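Local coordinates for protein hydrogenase maturation factor (Thermoanaerobacter tengcongensis, PDB 3VTH) that probably transfers the carbamoyl group of carbamoyl phosphate, with ATP, to the C-terminal cysteine of HypE during maturation of [NiFe]-hydrogenases, at residues A[17-22]-A[107-112]; A[21-26]-A[70-75]; A[135-140]-A[179-184]; A[164-169]-A[186-191]. All coordinates share one frame; numbering follows the deposited sequence.

Contact 1 (A[17-22]-A[107-112]). With PO4 (phosphate ion), chain E.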
loop_
_atom_site.group_PDB
_atom_site.type_symbol
_atom_site.label_atom_id
_atom_site.label_comp_id
_atom_site.label_asym_id
_atom_site.label_seq_id
_atom_site.Cartn_x
_atom_site.Cartn_y
_atom_site.Cartn_z
ATOM N N PHE A 17 -17.410 -12.025 -13.510
ATOM C CA PHE A 17 -16.972 -11.868 -12.129
ATOM C C PHE A 17 -15.649 -11.116 -12.056
ATOM O O PHE A 17 -14.837 -11.211 -12.970
ATOM C CB PHE A 17 -16.791 -13.248 -11.469
ATOM C CG PHE A 17 -18.024 -14.115 -11.526
ATOM C CD1 PHE A 17 -18.123 -15.147 -12.445
ATOM C CD2 PHE A 17 -19.091 -13.883 -10.667
ATOM C CE1 PHE A 17 -19.272 -15.962 -12.503
ATOM C CE2 PHE A 17 -20.242 -14.680 -10.711
ATOM C CZ PHE A 17 -20.331 -15.725 -11.632
ATOM N N GLY A 18 -15.432 -10.423 -10.939
ATOM C CA GLY A 18 -14.218 -9.635 -10.703
ATOM C C GLY A 18 -14.593 -8.192 -10.429
ATOM O O GLY A 18 -15.674 -7.910 -9.910
ATOM N N ILE A 19 -13.692 -7.264 -10.747
ATOM C CA ILE A 19 -14.055 -5.856 -10.707
ATOM C C ILE A 19 -14.823 -5.569 -12.003
ATOM O O ILE A 19 -14.237 -5.335 -13.062
ATOM C CB ILE A 19 -12.835 -4.929 -10.525
ATOM C CG1 ILE A 19 -12.104 -5.275 -9.209
ATOM C CG2 ILE A 19 -13.273 -3.427 -10.577
ATOM C CD1 ILE A 19 -10.801 -4.480 -8.958
ATOM N N VAL A 20 -16.140 -5.656 -11.920
ATOM C CA VAL A 20 -16.978 -5.612 -13.117
ATOM C C VAL A 20 -18.159 -4.643 -12.945
ATOM O O VAL A 20 -19.063 -4.612 -13.791
ATOM C CB VAL A 20 -17.455 -7.027 -13.510
ATOM C CG1 VAL A 20 -16.259 -7.937 -13.850
ATOM C CG2 VAL A 20 -18.295 -7.659 -12.376
ATOM N N GLN A 21 -18.160 -3.884 -11.849
ATOM C CA GLN A 21 -19.210 -2.879 -11.594
ATOM C C GLN A 21 -18.529 -1.535 -11.384
ATOM O O GLN A 21 -17.383 -1.492 -10.914
ATOM C CB GLN A 21 -20.035 -3.217 -10.351
ATOM C CG GLN A 21 -20.732 -4.580 -10.413
ATOM C CD GLN A 21 -21.587 -4.849 -9.202
ATOM O OE1 GLN A 21 -21.562 -4.097 -8.220
ATOM N NE2 GLN A 21 -22.351 -5.943 -9.249
ATOM N N GLY A 22 -19.218 -0.456 -11.753
ATOM C CA GLY A 22 -18.643 0.880 -11.723
ATOM C C GLY A 22 -17.574 1.125 -12.764
ATOM O O GLY A 22 -16.702 2.004 -12.592
ATOM N N VAL A 107 -14.982 -4.528 -5.328
ATOM C CA VAL A 107 -15.259 -3.104 -5.506
ATOM C C VAL A 107 -14.033 -2.441 -6.142
ATOM O O VAL A 107 -12.886 -2.709 -5.739
ATOM C CB VAL A 107 -15.638 -2.436 -4.155
ATOM C CG1 VAL A 107 -15.592 -0.893 -4.224
ATOM C CG2 VAL A 107 -17.062 -2.885 -3.715
ATOM N N SER A 108 -14.278 -1.598 -7.143
ATOM C CA SER A 108 -13.205 -0.878 -7.823
ATOM C C SER A 108 -12.461 0.080 -6.883
ATOM O O SER A 108 -13.091 0.763 -6.076
ATOM C CB SER A 108 -13.746 -0.081 -9.015
ATOM O OG SER A 108 -12.674 0.623 -9.667
ATOM N N PRO A 109 -11.123 0.141 -6.992
ATOM C CA PRO A 109 -10.453 1.274 -6.339
ATOM C C PRO A 109 -10.851 2.623 -6.972
ATOM O O PRO A 109 -11.392 2.671 -8.088
ATOM C CB PRO A 109 -8.956 0.999 -6.569
ATOM C CG PRO A 109 -8.882 -0.500 -6.805
ATOM C CD PRO A 109 -10.161 -0.832 -7.546
ATOM N N ASP A 110 -10.601 3.693 -6.231
ATOM C CA ASP A 110 -10.672 5.067 -6.733
ATOM C C ASP A 110 -9.657 5.301 -7.838
ATOM O O ASP A 110 -8.508 4.850 -7.740
ATOM C CB ASP A 110 -10.399 6.029 -5.577
ATOM C CG ASP A 110 -11.306 5.767 -4.405
ATOM O OD1 ASP A 110 -12.504 6.113 -4.510
ATOM O OD2 ASP A 110 -10.840 5.156 -3.413
ATOM N N MET A 111 -10.066 6.033 -8.870
ATOM C CA MET A 111 -9.238 6.195 -10.063
ATOM C C MET A 111 -9.005 7.657 -10.451
ATOM O O MET A 111 -9.923 8.469 -10.356
ATOM C CB MET A 111 -9.856 5.413 -11.245
ATOM C CG MET A 111 -9.748 3.882 -11.101
ATOM S SD MET A 111 -8.040 3.281 -11.179
ATOM C CE MET A 111 -8.175 1.677 -10.369
ATOM N N GLY A 112 -7.777 7.966 -10.885
ATOM C CA GLY A 112 -7.410 9.269 -11.436
ATOM C C GLY A 112 -8.186 9.643 -12.698
ATOM O O GLY A 112 -8.705 8.771 -13.397
HETATM P P PO4 E . -21.322 -0.198 -14.379
HETATM O O1 PO4 E . -20.717 1.179 -14.409
HETATM O O2 PO4 E . -20.285 -1.235 -14.732
HETATM O O3 PO4 E . -21.801 -0.476 -12.983
HETATM O O4 PO4 E . -22.467 -0.279 -15.370
HETATM O O HOH W 1 -16.928 -1.380 -8.120
#
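Ile19 reaches Ser108 and Pro109 with two different branches. Its CG2 methyl, anti to the backbone N, rests on Ser108 CB at 3.7 Å, while the other branch carries CD1 to Pro109 CD at 4.0 Å, the two side chains crossing at about a right angle. Ser108 turns its methylene to the isoleucine and its hydroxyl elsewhere: with OG anti to its own backbone N (chi1 180°), the hydroxyl donates to Pro109 O at 2.9 Å, in the carbonyl plane and on a lone pair. An alanine here would keep the CB that touches Ile19 but would probably leave Pro109 O without this donor. Between the backbones sits a water, which donates to Gln21 O and accepts from Ser108 N, 2.8 Å from each. Beyond it Gly22 N donates to phosphate O3 at 2.9 Å, and the amide of Gln21 is taken up by Gly48 O and Tyr151 N. Segment 17-22 is the start of the acylphosphatase-type loop that leaves strand 10-17 for helix 25-35; Ile19 also bonds through its backbone to Val76 of strand 76-85, and segment 107-112 passes alongside on its way to helix 115-121.

Contact 2 (A[21-26]-A[70-75]). With PO4 (phosphate ion), chain E.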
loop_
_atom_site.group_PDB
_atom_site.type_symbol
_atom_site.label_atom_id
_atom_site.label_comp_id
_atom_site.label_asym_id
_atom_site.label_seq_id
_atom_site.Cartn_x
_atom_site.Cartn_y
_atom_site.Cartn_z
ATOM N N GLN A 21 -18.160 -3.884 -11.849
ATOM C CA GLN A 21 -19.210 -2.879 -11.594
ATOM C C GLN A 21 -18.529 -1.535 -11.384
ATOM O O GLN A 21 -17.383 -1.492 -10.914
ATOM C CB GLN A 21 -20.035 -3.217 -10.351
ATOM C CG GLN A 21 -20.732 -4.580 -10.413
ATOM C CD GLN A 21 -21.587 -4.849 -9.202
ATOM O OE1 GLN A 21 -21.562 -4.097 -8.220
ATOM N NE2 GLN A 21 -22.351 -5.943 -9.249
ATOM N N GLY A 22 -19.218 -0.456 -11.753
ATOM C CA GLY A 22 -18.643 0.880 -11.723
ATOM C C GLY A 22 -17.574 1.125 -12.764
ATOM O O GLY A 22 -16.702 2.004 -12.592
ATOM N N VAL A 23 -17.641 0.371 -13.854
ATOM C CA VAL A 23 -16.622 0.441 -14.901
ATOM C C VAL A 23 -17.285 0.743 -16.244
ATOM O O VAL A 23 -16.640 0.730 -17.286
ATOM C CB VAL A 23 -15.749 -0.864 -14.962
ATOM C CG1 VAL A 23 -15.121 -1.160 -13.594
ATOM C CG2 VAL A 23 -16.583 -2.097 -15.405
ATOM N N GLY A 24 -18.582 1.030 -16.217
ATOM C CA GLY A 24 -19.340 1.206 -17.463
ATOM C C GLY A 24 -19.566 -0.096 -18.211
ATOM O O GLY A 24 -19.701 -0.100 -19.443
ATOM N N PHE A 25 -19.645 -1.203 -17.475
ATOM C CA PHE A 25 -19.930 -2.487 -18.102
ATOM C C PHE A 25 -21.361 -2.594 -18.651
ATOM O O PHE A 25 -21.578 -3.186 -19.703
ATOM C CB PHE A 25 -19.626 -3.640 -17.150
ATOM C CG PHE A 25 -18.766 -4.723 -17.750
ATOM C CD1 PHE A 25 -17.686 -5.239 -17.034
ATOM C CD2 PHE A 25 -19.038 -5.233 -19.024
ATOM C CE1 PHE A 25 -16.885 -6.266 -17.571
ATOM C CE2 PHE A 25 -18.249 -6.263 -19.577
ATOM C CZ PHE A 25 -17.173 -6.776 -18.852
ATOM N N ARG A 26 -22.333 -2.027 -17.949
ATOM C CA ARG A 26 -23.716 -2.044 -18.436
ATOM C C ARG A 26 -23.876 -1.287 -19.759
ATOM O O ARG A 26 -24.360 -1.875 -20.719
ATOM C CB ARG A 26 -24.713 -1.603 -17.354
ATOM C CG ARG A 26 -24.893 -2.679 -16.256
ATOM C CD ARG A 26 -25.655 -2.156 -15.063
ATOM N NE ARG A 26 -24.857 -1.193 -14.282
ATOM C CZ ARG A 26 -25.297 -0.543 -13.204
ATOM N NH1 ARG A 26 -26.542 -0.744 -12.751
ATOM N NH2 ARG A 26 -24.482 0.301 -12.565
ATOM N N ASN A 70 -11.920 -6.605 -25.617
ATOM C CA ASN A 70 -11.772 -5.239 -25.096
ATOM C C ASN A 70 -12.808 -4.857 -24.064
ATOM O O ASN A 70 -13.696 -4.047 -24.330
ATOM C CB ASN A 70 -11.600 -4.175 -26.189
ATOM C CG ASN A 70 -12.672 -4.214 -27.207
ATOM O OD1 ASN A 70 -12.566 -4.936 -28.208
ATOM N ND2 ASN A 70 -13.713 -3.408 -26.999
ATOM N N PRO A 71 -12.686 -5.458 -22.872
ATOM C CA PRO A 71 -13.557 -5.114 -21.777
ATOM C C PRO A 71 -13.292 -3.669 -21.342
ATOM O O PRO A 71 -12.282 -3.076 -21.729
ATOM C CB PRO A 71 -13.125 -6.096 -20.678
ATOM C CG PRO A 71 -11.713 -6.358 -20.945
ATOM C CD PRO A 71 -11.583 -6.341 -22.440
ATOM N N PRO A 72 -14.189 -3.102 -20.532
ATOM C CA PRO A 72 -13.979 -1.721 -20.097
ATOM C C PRO A 72 -12.622 -1.548 -19.410
ATOM O O PRO A 72 -12.110 -2.493 -18.796
ATOM C CB PRO A 72 -15.130 -1.495 -19.112
ATOM C CG PRO A 72 -16.235 -2.480 -19.613
ATOM C CD PRO A 72 -15.427 -3.684 -19.984
ATOM N N SER A 73 -12.067 -0.341 -19.527
ATOM C CA SER A 73 -10.718 0.013 -19.071
ATOM C C SER A 73 -10.455 -0.266 -17.587
ATOM O O SER A 73 -9.337 -0.644 -17.201
ATOM C CB SER A 73 -10.486 1.505 -19.348
ATOM O OG SER A 73 -9.202 1.902 -18.918
ATOM N N LEU A 74 -11.472 -0.054 -16.754
ATOM C CA LEU A 74 -11.312 -0.238 -15.302
ATOM C C LEU A 74 -11.692 -1.633 -14.807
ATOM O O LEU A 74 -11.529 -1.928 -13.622
ATOM C CB LEU A 74 -12.120 0.811 -14.539
ATOM C CG LEU A 74 -11.765 2.290 -14.710
ATOM C CD1 LEU A 74 -12.670 3.107 -13.750
ATOM C CD2 LEU A 74 -10.273 2.577 -14.453
ATOM N N SER A 75 -12.217 -2.473 -15.697
ATOM C CA SER A 75 -12.608 -3.825 -15.312
ATOM C C SER A 75 -11.372 -4.672 -14.977
ATOM O O SER A 75 -10.292 -4.472 -15.533
ATOM C CB SER A 75 -13.490 -4.500 -16.388
ATOM O OG SER A 75 -12.722 -4.922 -17.516
HETATM P P PO4 E . -21.322 -0.198 -14.379
HETATM O O1 PO4 E . -20.717 1.179 -14.409
HETATM O O2 PO4 E . -20.285 -1.235 -14.732
HETATM O O3 PO4 E . -21.801 -0.476 -12.983
HETATM O O4 PO4 E . -22.467 -0.279 -15.370
HETATM O O HOH W 2 -13.877 1.347 -17.374
#
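Pro72 points its CD at the middle of one face of the Phe25 ring, 3.7 Å from the centroid and 9° off the ring normal, a CH-pi contact. Val23 fills the rest of the tight part. Its CG1, anti to the carbonyl carbon (chi1 -55°), packs on Leu74 CB at 3.7 Å, while CG2 meets the CB atoms of Pro72 and Ser75, and Val23 O lies against Pro72 CB at 3.3 Å. The 70-75 side keeps its shape through a type I turn from Pro72 to Ser75, in which Pro72 O accepts from both Ser75 N and Ser75 OG, the hydroxyl at 2.8 Å. The looser side is wet: a water donates to Val23 O at 2.8 Å and accepts from Leu74 N, linking the two backbones. On the far side of the loop the phosphate is gripped by the backbone N atoms of residues 22 to 26. Arg26 adds NE to phosphate O4 and NH2 to O3, both at 2.8 Å, while its NH1 makes a salt bridge with Asp152. This ring of N-H donors, with the predicted catalytic Arg26, is consistent with acylphosphatase-type phosphate recognition; the apolar packing backs a loop whose N-H groups converge on one phosphate.

Contact 3 (A[135-140]-A[179-184]). With ZN (zinc ion), chain C.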
loop_
_atom_site.group_PDB
_atom_site.type_symbol
_atom_site.label_atom_id
_atom_site.label_comp_id
_atom_site.label_asym_id
_atom_site.label_seq_id
_atom_site.Cartn_x
_atom_site.Cartn_y
_atom_site.Cartn_z
ATOM N N ASN A 135 -16.142 13.449 -13.894
ATOM C CA ASN A 135 -15.739 12.033 -13.955
ATOM C C ASN A 135 -16.608 11.334 -15.004
ATOM O O ASN A 135 -17.439 11.979 -15.635
ATOM C CB ASN A 135 -15.880 11.346 -12.583
ATOM C CG ASN A 135 -17.291 11.490 -11.991
ATOM O OD1 ASN A 135 -18.288 11.637 -12.711
ATOM N ND2 ASN A 135 -17.373 11.443 -10.674
ATOM N N CYS A 136 -16.419 10.031 -15.183
ATOM C CA CYS A 136 -17.195 9.260 -16.142
ATOM C C CYS A 136 -17.072 7.794 -15.738
ATOM O O CYS A 136 -16.557 7.499 -14.663
ATOM C CB CYS A 136 -16.667 9.496 -17.571
ATOM S SG CYS A 136 -15.018 8.811 -17.894
ATOM N N THR A 137 -17.557 6.877 -16.577
ATOM C CA THR A 137 -17.467 5.443 -16.250
ATOM C C THR A 137 -16.023 4.944 -16.130
ATOM O O THR A 137 -15.790 3.906 -15.514
ATOM C CB THR A 137 -18.230 4.547 -17.265
ATOM O OG1 THR A 137 -17.662 4.683 -18.569
ATOM C CG2 THR A 137 -19.682 4.928 -17.328
ATOM N N ASN A 138 -15.067 5.690 -16.695
ATOM C CA ASN A 138 -13.663 5.263 -16.748
ATOM C C ASN A 138 -12.704 5.908 -15.722
ATOM O O ASN A 138 -11.485 5.660 -15.788
ATOM C CB ASN A 138 -13.084 5.491 -18.164
ATOM C CG ASN A 138 -13.763 4.650 -19.235
ATOM O OD1 ASN A 138 -14.063 3.473 -19.030
ATOM N ND2 ASN A 138 -13.990 5.256 -20.400
ATOM N N CYS A 139 -13.234 6.725 -14.807
ATOM C CA CYS A 139 -12.404 7.467 -13.835
ATOM C C CYS A 139 -13.213 7.998 -12.654
ATOM O O CYS A 139 -14.448 7.960 -12.669
ATOM C CB CYS A 139 -11.672 8.631 -14.524
ATOM S SG CYS A 139 -12.666 10.139 -14.870
ATOM N N GLY A 140 -12.515 8.487 -11.629
ATOM C CA GLY A 140 -13.164 9.118 -10.475
ATOM C C GLY A 140 -13.222 8.222 -9.242
ATOM O O GLY A 140 -12.726 7.088 -9.252
ATOM N N PHE A 179 -23.611 7.693 -21.297
ATOM C CA PHE A 179 -24.755 6.772 -21.289
ATOM C C PHE A 179 -24.664 5.833 -20.085
ATOM O O PHE A 179 -23.663 5.128 -19.912
ATOM C CB PHE A 179 -24.762 5.962 -22.590
ATOM C CG PHE A 179 -25.937 5.037 -22.747
ATOM C CD1 PHE A 179 -25.734 3.669 -22.903
ATOM C CD2 PHE A 179 -27.243 5.529 -22.786
ATOM C CE1 PHE A 179 -26.823 2.794 -23.082
ATOM C CE2 PHE A 179 -28.339 4.672 -22.967
ATOM C CZ PHE A 179 -28.123 3.303 -23.108
ATOM N N HIS A 180 -25.697 5.851 -19.243
ATOM C CA HIS A 180 -25.722 5.055 -18.008
ATOM C C HIS A 180 -24.466 5.163 -17.138
ATOM O O HIS A 180 -24.026 4.175 -16.524
ATOM C CB HIS A 180 -26.069 3.593 -18.322
ATOM C CG HIS A 180 -27.537 3.362 -18.486
ATOM N ND1 HIS A 180 -28.273 2.607 -17.597
ATOM C CD2 HIS A 180 -28.420 3.833 -19.403
ATOM C CE1 HIS A 180 -29.537 2.586 -17.984
ATOM N NE2 HIS A 180 -29.654 3.324 -19.076
ATOM N N ALA A 181 -23.892 6.364 -17.080
ATOM C CA ALA A 181 -22.778 6.630 -16.184
ATOM C C ALA A 181 -23.331 6.938 -14.802
ATOM O O ALA A 181 -23.900 8.005 -14.586
ATOM C CB ALA A 181 -21.912 7.796 -16.701
ATOM N N GLN A 182 -23.160 6.003 -13.868
ATOM C CA GLN A 182 -23.744 6.148 -12.529
ATOM C C GLN A 182 -23.379 7.449 -11.797
ATOM O O GLN A 182 -24.231 8.004 -11.121
ATOM C CB GLN A 182 -23.459 4.920 -11.645
ATOM C CG GLN A 182 -24.169 3.636 -12.122
ATOM C CD GLN A 182 -25.670 3.832 -12.275
ATOM O OE1 GLN A 182 -26.370 4.236 -11.332
ATOM N NE2 GLN A 182 -26.171 3.558 -13.470
ATOM N N PRO A 183 -22.129 7.939 -11.927
ATOM C CA PRO A 183 -21.804 9.176 -11.220
ATOM C C PRO A 183 -22.038 10.498 -11.987
ATOM O O PRO A 183 -21.625 11.551 -11.507
ATOM C CB PRO A 183 -20.319 9.022 -10.928
ATOM C CG PRO A 183 -19.791 8.192 -12.054
ATOM C CD PRO A 183 -20.935 7.318 -12.535
ATOM N N VAL A 184 -22.689 10.456 -13.145
ATOM C CA VAL A 184 -22.845 11.665 -13.979
ATOM C C VAL A 184 -23.441 12.875 -13.217
ATOM O O VAL A 184 -24.484 12.775 -12.552
ATOM C CB VAL A 184 -23.663 11.379 -15.280
ATOM C CG1 VAL A 184 -25.098 10.966 -14.959
ATOM C CG2 VAL A 184 -23.655 12.595 -16.215
HETATM ZN ZN ZN C . -13.340 10.194 -17.076
#
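Asn135 sets its carboxamide against the ring of Pro183, the two side chains crossing obliquely, with OD1 and ND2 each 3.8 Å from Pro183 CB. A second touch lies further along the chain, where Thr137 CG2, anti to the carbonyl carbon, meets Ala181 CB at 3.7 Å. An alanine in place of Asn135 would probably open a gap beside Pro183, whose CB and CG would lose the flat amide now covering them. Each segment is shaped by a type I turn, Cys136 to Cys139 on one side and Ala181 to Val184 on the other, the latter closed by Val184 N to Ala181 O at 3.1 Å. The first of these is the zinc knuckle of a Cys4 finger: Cys136 SG and Cys139 SG bind the zinc at 2.3 Å each, and Cys114 and Cys117 complete the site. Cys136 SG also accepts from Asn138 N at 3.3 Å, a bond that is likely to temper the charge on the thiolate. Further out, Arg142 binds Cys136 O and Cys139 O, and Arg178 reaches Asn135 O. On the 179-184 side, which belongs to the second finger, Gln182 is fixed at both ends of its amide by Arg153 N and Tyr171 OH.

Contact 4 (A[164-169]-A[186-191]). With ZN (zinc ion), chain D.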
loop_
_atom_site.group_PDB
_atom_site.type_symbol
_atom_site.label_atom_id
_atom_site.label_comp_id
_atom_site.label_asym_id
_atom_site.label_seq_id
_atom_site.Cartn_x
_atom_site.Cartn_y
_atom_site.Cartn_z
ATOM N N CYS A 164 -29.659 16.640 -12.930
ATOM C CA CYS A 164 -30.426 17.663 -13.631
ATOM C C CYS A 164 -30.926 17.098 -14.966
ATOM O O CYS A 164 -30.502 16.014 -15.398
ATOM C CB CYS A 164 -29.568 18.904 -13.880
ATOM S SG CYS A 164 -28.262 18.659 -15.124
ATOM N N GLU A 165 -31.819 17.840 -15.611
ATOM C CA GLU A 165 -32.403 17.452 -16.898
ATOM C C GLU A 165 -31.340 17.174 -17.970
ATOM O O GLU A 165 -31.473 16.230 -18.745
ATOM C CB GLU A 165 -33.383 18.537 -17.369
ATOM C CG GLU A 165 -34.167 18.191 -18.630
ATOM C CD GLU A 165 -35.119 19.310 -19.082
ATOM O OE1 GLU A 165 -34.901 20.498 -18.742
ATOM O OE2 GLU A 165 -36.091 18.999 -19.797
ATOM N N LYS A 166 -30.286 17.985 -18.009
ATOM C CA LYS A 166 -29.234 17.788 -19.011
ATOM C C LYS A 166 -28.405 16.524 -18.759
ATOM O O LYS A 166 -28.085 15.780 -19.695
ATOM C CB LYS A 166 -28.306 18.997 -19.084
ATOM C CG LYS A 166 -28.920 20.211 -19.742
ATOM C CD LYS A 166 -27.813 21.132 -20.246
ATOM C CE LYS A 166 -27.460 22.210 -19.242
ATOM N NZ LYS A 166 -28.366 23.392 -19.441
ATOM N N CYS A 167 -28.066 16.278 -17.500
ATOM C CA CYS A 167 -27.286 15.090 -17.158
ATOM C C CYS A 167 -28.103 13.827 -17.385
ATOM O O CYS A 167 -27.570 12.818 -17.837
ATOM C CB CYS A 167 -26.783 15.160 -15.720
ATOM S SG CYS A 167 -25.406 16.305 -15.538
ATOM N N SER A 168 -29.390 13.897 -17.062
ATOM C CA SER A 168 -30.317 12.792 -17.296
ATOM C C SER A 168 -30.486 12.462 -18.791
ATOM O O SER A 168 -30.592 11.284 -19.167
ATOM C CB SER A 168 -31.673 13.108 -16.683
ATOM O OG SER A 168 -32.578 12.050 -16.932
ATOM N N ARG A 169 -30.455 13.478 -19.638
ATOM C CA ARG A 169 -30.485 13.292 -21.080
ATOM C C ARG A 169 -29.243 12.569 -21.562
ATOM O O ARG A 169 -29.316 11.657 -22.323
ATOM C CB ARG A 169 -30.669 14.624 -21.822
ATOM C CG ARG A 169 -32.096 15.159 -21.739
ATOM C CD ARG A 169 -32.448 16.391 -22.615
ATOM N NE ARG A 169 -31.330 17.292 -22.864
ATOM C CZ ARG A 169 -31.238 18.556 -22.445
ATOM N NH1 ARG A 169 -32.209 19.130 -21.759
ATOM N NH2 ARG A 169 -30.160 19.253 -22.730
ATOM N N CYS A 186 -22.906 17.634 -12.991
ATOM C CA CYS A 186 -22.390 18.848 -13.621
ATOM C C CYS A 186 -22.419 20.005 -12.627
ATOM O O CYS A 186 -22.738 19.803 -11.455
ATOM C CB CYS A 186 -23.225 19.191 -14.862
ATOM S SG CYS A 186 -24.901 19.840 -14.503
ATOM N N PHE A 187 -22.091 21.211 -13.088
ATOM C CA PHE A 187 -22.155 22.412 -12.231
ATOM C C PHE A 187 -23.512 22.564 -11.536
ATOM O O PHE A 187 -23.584 22.959 -10.369
ATOM C CB PHE A 187 -21.856 23.691 -13.035
ATOM C CG PHE A 187 -20.387 24.011 -13.154
ATOM C CD1 PHE A 187 -19.647 24.375 -12.030
ATOM C CD2 PHE A 187 -19.742 23.946 -14.386
ATOM C CE1 PHE A 187 -18.287 24.676 -12.132
ATOM C CE2 PHE A 187 -18.372 24.240 -14.493
ATOM C CZ PHE A 187 -17.655 24.613 -13.372
ATOM N N ASP A 188 -24.580 22.252 -12.271
ATOM C CA ASP A 188 -25.952 22.503 -11.819
ATOM C C ASP A 188 -26.478 21.471 -10.813
ATOM O O ASP A 188 -27.326 21.784 -9.979
ATOM C CB ASP A 188 -26.894 22.537 -13.031
ATOM C CG ASP A 188 -26.551 23.658 -14.023
ATOM O OD1 ASP A 188 -26.771 23.466 -15.236
ATOM O OD2 ASP A 188 -26.039 24.714 -13.594
ATOM N N CYS A 189 -26.006 20.230 -10.907
ATOM C CA CYS A 189 -26.597 19.166 -10.094
ATOM C C CYS A 189 -25.562 18.451 -9.227
ATOM O O CYS A 189 -25.910 17.588 -8.413
ATOM C CB CYS A 189 -27.354 18.163 -10.984
ATOM S SG CYS A 189 -26.290 17.123 -12.054
ATOM N N GLY A 190 -24.297 18.814 -9.405
ATOM C CA GLY A 190 -23.209 18.085 -8.769
ATOM C C GLY A 190 -22.741 18.710 -7.464
ATOM O O GLY A 190 -23.261 19.738 -7.044
ATOM N N PRO A 191 -21.760 18.072 -6.809
ATOM C CA PRO A 191 -21.123 18.669 -5.636
ATOM C C PRO A 191 -20.466 20.006 -5.988
ATOM O O PRO A 191 -20.210 20.282 -7.158
ATOM C CB PRO A 191 -20.057 17.641 -5.223
ATOM C CG PRO A 191 -20.044 16.602 -6.293
ATOM C CD PRO A 191 -21.195 16.762 -7.181
HETATM ZN ZN ZN D . -26.241 17.988 -14.196
#
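Cys164, Cys167, Cys186 and Cys189 bring their sulfurs together on one zinc, each SG 2.3 Å from the metal, so two chain segments are joined through a Cys4 site. Each segment supplies a CxxC pair, and sulfurs of different segments come close, Cys164 SG to Cys186 SG at 3.6 Å. Away from the metal, backbone N-H groups serve the sulfurs. Cys164 N donates across the contact to Cys189 SG at 3.5 Å, with an angle of 166° at the hydrogen. Cys167 N donates to Cys164 SG at 3.4 Å, which caps the N-terminus of the helix, and Asp188 N gives a weak bond to Cys186 SG. Such donors would probably offset part of the negative charge carried by the four zinc-bound sulfurs. Cys164 SG can serve as both ligand and cap because it sits between its backbone N and carbonyl carbon (chi1 71°); its carbonyl O is taken by Ser168 N at 2.9 Å. In the second segment Cys186 O receives weak bonds from Cys189 N and Gly190 N. At the exposed margin Lys166 NZ stands 4.5 Å from Asp188 OD1, too far for a salt bridge, though the opposite charges probably still attract. The site thus ties the start of helix 165-171 to the loop that leads into strand 193-196, with Arg127 and Arg128 packing on Cys167 and Phe187 set edge-to-face with Tyr131.

Overall arrangement
Contacts 1 and 3 are buried, while contacts 2 and 4 are only partly so, and contact 4 lies furthest from the centre of the chain. Contacts 1 and 2 share Gln21 and Gly22 and work on the same phosphate loop, with packing and one water in each. Metal chemistry takes over in the fingers: contact 3 packs a knuckle of the first finger on the second, and contact 4 is itself a complete zinc site. Contact 3 sits in the middle of the group, meeting contact 1 where Met111 N approaches Gly140 O, contact 2 through Gly24 on Thr137, and contact 4 through Val184 on Cys167. Contact 4 touches neither contact 1 nor contact 2.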